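Local coordinates for adenosine kinase, putative (Trypanosoma brucei, PDB 3OTX), which probably catalyses the magnesium-dependent transfer of a phosphate from ATP to adenosine, yielding AMP in the purine salvage pathway, at residues 286-291 / 330-335. The protein carries 1 engineered substitution. Sequence-based numbering, arbitrary orientation.
With AP5 (bis(adenosine)-5'-pentaphosphate), chain C.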
loop_
_atom_site.group_PDB
_atom_site.type_symbol
_atom_site.label_atom_id
_atom_site.label_comp_id
_atom_site.label_asym_id
_atom_site.label_seq_id
_atom_site.Cartn_x
_atom_site.Cartn_y
_atom_site.Cartn_z
ATOM N N PRO A 286 12.001 17.295 0.330
ATOM C CA PRO A 286 13.135 17.949 -0.329
ATOM C C PRO A 286 12.807 18.388 -1.765
ATOM O O PRO A 286 12.118 17.677 -2.489
ATOM C CB PRO A 286 14.232 16.869 -0.313
ATOM C CG PRO A 286 13.840 15.946 0.765
ATOM C CD PRO A 286 12.325 15.927 0.753
ATOM N N GLN A 287 13.269 19.567 -2.144
ATOM C CA GLN A 287 13.063 20.090 -3.489
ATOM C C GLN A 287 13.570 19.088 -4.521
ATOM O O GLN A 287 14.640 18.487 -4.338
ATOM C CB GLN A 287 13.807 21.417 -3.627
ATOM C CG GLN A 287 13.475 22.209 -4.875
ATOM C CD GLN A 287 14.241 21.733 -6.100
ATOM O OE1 GLN A 287 13.748 21.832 -7.225
ATOM N NE2 GLN A 287 15.445 21.201 -5.886
ATOM N N LEU A 288 12.788 18.895 -5.584
ATOM C CA LEU A 288 13.160 18.001 -6.678
ATOM C C LEU A 288 12.769 18.675 -7.985
ATOM O O LEU A 288 11.639 19.152 -8.110
ATOM C CB LEU A 288 12.459 16.637 -6.532
ATOM C CG LEU A 288 12.763 15.506 -7.529
ATOM C CD1 LEU A 288 14.249 15.101 -7.520
ATOM C CD2 LEU A 288 11.866 14.280 -7.238
ATOM N N ASP A 289 13.699 18.726 -8.943
ATOM C CA ASP A 289 13.405 19.228 -10.288
ATOM C C ASP A 289 12.358 18.356 -10.964
ATOM O O ASP A 289 12.580 17.153 -11.189
ATOM C CB ASP A 289 14.675 19.290 -11.153
ATOM C CG ASP A 289 15.513 20.521 -10.879
ATOM O OD1 ASP A 289 14.962 21.648 -10.899
ATOM O OD2 ASP A 289 16.734 20.361 -10.662
ATOM N N GLN A 290 11.222 18.973 -11.284
ATOM C CA GLN A 290 10.036 18.238 -11.743
ATOM C C GLN A 290 10.225 17.565 -13.092
ATOM O O GLN A 290 9.472 16.655 -13.452
ATOM C CB GLN A 290 8.796 19.134 -11.723
ATOM C CG GLN A 290 8.352 19.539 -10.316
ATOM C CD GLN A 290 8.095 18.338 -9.411
ATOM O OE1 GLN A 290 7.227 17.511 -9.688
ATOM N NE2 GLN A 290 8.869 18.230 -8.337
ATOM N N ASP A 291 11.245 18.003 -13.824
ATOM C CA ASP A 291 11.635 17.354 -15.067
ATOM C C ASP A 291 12.288 15.986 -14.833
ATOM O O ASP A 291 12.481 15.212 -15.773
ATOM C CB ASP A 291 12.526 18.292 -15.899
ATOM C CG ASP A 291 11.750 19.489 -16.456
ATOM O OD1 ASP A 291 10.505 19.397 -16.585
ATOM O OD2 ASP A 291 12.382 20.526 -16.767
ATOM N N GLU A 330 13.051 8.500 -5.043
ATOM C CA GLU A 330 13.835 7.602 -5.913
ATOM C C GLU A 330 12.934 6.924 -6.947
ATOM O O GLU A 330 13.260 6.893 -8.146
ATOM C CB GLU A 330 14.588 6.546 -5.092
ATOM C CG GLU A 330 15.791 7.064 -4.328
ATOM C CD GLU A 330 16.876 7.672 -5.203
ATOM O OE1 GLU A 330 17.225 7.066 -6.240
ATOM O OE2 GLU A 330 17.380 8.762 -4.844
ATOM N N VAL A 331 11.827 6.387 -6.478
ATOM C CA VAL A 331 10.917 5.589 -7.304
ATOM C C VAL A 331 10.277 6.427 -8.426
ATOM O O VAL A 331 10.173 5.968 -9.578
ATOM C CB VAL A 331 9.900 4.825 -6.426
ATOM C CG1 VAL A 331 8.706 4.313 -7.239
ATOM C CG2 VAL A 331 10.599 3.651 -5.725
ATOM N N ILE A 332 9.903 7.663 -8.121
ATOM C CA ILE A 332 9.217 8.486 -9.139
ATOM C C ILE A 332 10.170 8.995 -10.218
ATOM O O ILE A 332 9.737 9.473 -11.282
ATOM C CB ILE A 332 8.369 9.651 -8.506
ATOM C CG1 ILE A 332 9.311 10.721 -7.931
ATOM C CG2 ILE A 332 7.304 9.100 -7.520
ATOM C CD1 ILE A 332 8.638 11.913 -7.296
ATOM N N GLN A 333 11.473 8.898 -9.940
ATOM C CA GLN A 333 12.494 9.239 -10.929
ATOM C C GLN A 333 12.882 8.058 -11.829
ATOM O O GLN A 333 13.749 8.195 -12.684
ATOM C CB GLN A 333 13.742 9.812 -10.246
ATOM C CG GLN A 333 13.531 11.176 -9.636
ATOM C CD GLN A 333 14.771 11.688 -8.927
ATOM O OE1 GLN A 333 15.703 12.160 -9.566
ATOM N NE2 GLN A 333 14.787 11.590 -7.602
ATOM N N ARG A 334 12.260 6.901 -11.647
ATOM C CA ARG A 334 12.598 5.743 -12.475
ATOM C C ARG A 334 11.839 5.770 -13.803
ATOM O O ARG A 334 10.655 6.116 -13.834
ATOM C CB ARG A 334 12.370 4.442 -11.715
ATOM C CG ARG A 334 13.554 4.067 -10.830
ATOM C CD ARG A 334 13.121 3.244 -9.635
ATOM N NE ARG A 334 14.167 2.320 -9.202
ATOM C CZ ARG A 334 14.295 1.841 -7.966
ATOM N NH1 ARG A 334 13.449 2.206 -7.009
ATOM N NH2 ARG A 334 15.281 1.000 -7.681
ATOM N N ASP A 335 12.525 5.410 -14.887
ATOM C CA ASP A 335 11.970 5.568 -16.245
ATOM C C ASP A 335 11.200 4.351 -16.768
ATOM O O ASP A 335 11.760 3.422 -17.344
ATOM C CB ASP A 335 13.037 6.042 -17.248
ATOM C CG ASP A 335 14.385 5.357 -17.059
ATOM O OD1 ASP A 335 14.435 4.248 -16.483
ATOM O OD2 ASP A 335 15.404 5.933 -17.500
HETATM P PA AP5 C . 2.047 11.612 -2.733
HETATM O O1A AP5 C . 1.736 12.241 -4.087
HETATM O O2A AP5 C . 1.395 12.314 -1.559
HETATM O O3A AP5 C . 1.614 10.064 -2.634
HETATM P PB AP5 C . 0.292 9.386 -3.266
HETATM O O1B AP5 C . -0.770 10.388 -3.597
HETATM O O2B AP5 C . -0.077 8.262 -2.361
HETATM O O3B AP5 C . 0.937 8.828 -4.611
HETATM P PG AP5 C . 0.322 8.361 -6.004
HETATM O O1G AP5 C . 1.403 8.528 -7.027
HETATM O O2G AP5 C . -0.888 9.146 -6.460
HETATM O O3G AP5 C . 0.107 6.854 -5.705
HETATM P PD AP5 C . -0.496 5.676 -6.634
HETATM O O1D AP5 C . -0.915 6.135 -8.019
HETATM O O2D AP5 C . -1.509 4.979 -5.770
HETATM O O3D AP5 C . 0.819 4.774 -6.855
HETATM P PE AP5 C . 1.350 3.612 -5.869
HETATM O O1E AP5 C . 1.169 4.042 -4.441
HETATM O O2E AP5 C . 2.748 3.187 -6.313
HETATM O O5F AP5 C . 3.643 11.510 -2.608
HETATM C C5F AP5 C . 4.248 10.805 -1.525
HETATM C C4F AP5 C . 5.651 11.325 -1.327
HETATM O O4F AP5 C . 6.381 11.245 -2.559
HETATM C C3F AP5 C . 5.738 12.806 -0.970
HETATM O O3F AP5 C . 5.632 12.967 0.423
HETATM C C2F AP5 C . 7.056 13.226 -1.553
HETATM O O2F AP5 C . 8.100 12.860 -0.686
HETATM C C1F AP5 C . 7.165 12.347 -2.803
HETATM N N9A AP5 C . 6.641 13.000 -4.037
HETATM C C8A AP5 C . 5.465 12.677 -4.720
HETATM N N7A AP5 C . 5.378 13.498 -5.802
HETATM C C5A AP5 C . 6.464 14.307 -5.825
HETATM C C6A AP5 C . 6.908 15.279 -6.694
HETATM N N6A AP5 C . 6.280 15.537 -7.844
HETATM N N1A AP5 C . 8.095 15.916 -6.426
HETATM C C2A AP5 C . 8.870 15.592 -5.324
HETATM N N3A AP5 C . 8.421 14.608 -4.469
HETATM C C4A AP5 C . 7.263 13.967 -4.723
HETATM O O5J AP5 C . 0.310 2.392 -6.132
HETATM C C5J AP5 C . 0.217 1.814 -7.422
HETATM C C4J AP5 C . -0.114 0.353 -7.169
HETATM O O4J AP5 C . -1.467 0.212 -6.707
HETATM C C3J AP5 C . -0.088 -0.513 -8.433
HETATM O O3J AP5 C . 1.108 -1.292 -8.400
HETATM C C2J AP5 C . -1.370 -1.358 -8.356
HETATM O O2J AP5 C . -1.156 -2.743 -8.604
HETATM C C1J AP5 C . -1.810 -1.132 -6.930
HETATM N N9B AP5 C . -3.247 -1.354 -6.715
HETATM C C8B AP5 C . -4.255 -0.696 -7.367
HETATM N N7B AP5 C . -5.425 -1.220 -6.916
HETATM C C5B AP5 C . -5.152 -2.192 -5.990
HETATM C C6B AP5 C . -5.966 -3.029 -5.217
HETATM N N6B AP5 C . -7.304 -3.078 -5.324
HETATM N N1B AP5 C . -5.315 -3.918 -4.407
HETATM C C2B AP5 C . -3.950 -3.959 -4.235
HETATM N N3B AP5 C . -3.148 -3.166 -5.029
HETATM C C4B AP5 C . -3.764 -2.274 -5.862
#
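Leu288 and Ile332 meet on one face of a bound adenine, their methyls touching each other and the base together. Leu288 CD2 lies 4.0 Å from Ile332 CD1; CD2 of Leu288 packs near the C2A margin of the bis(adenosine)-5'-pentaphosphate base, while CD1 of Ile332 sits over the C4A-C5A bond, 3.6 Å from C5A. The extended end of Ile332 (chi2 180°) carries that methyl to the purine. Leu288 and Gln333 approach each other from opposite directions, Gln333 NE2 standing 3.6 Å from Leu288 CD1, a van der Waals contact with a methyl; the amide's polar partner is Gln329 O.

Gln290 hydrogen-bonds the base. Its OE1 accepts from AP5 N6A at 2.9 Å and its NE2 donates to AP5 N1A at 3.1 Å, a nearly straight pair that reads the Watson-Crick edge. A bend at chi2 (-56°) folds the amide back, and Gln290 NE2 also donates to Leu288 O at 2.9 Å, a bent bond (140°) from above the carbonyl plane; with the two adenine bonds it helps hold the amide's rotation.

This is the adenine pocket of the nucleotide site in a PfkB-family kinase: the loop between strand 279-283 and helix 300-311 faces the last part of helix 317-332 and the residues that follow it.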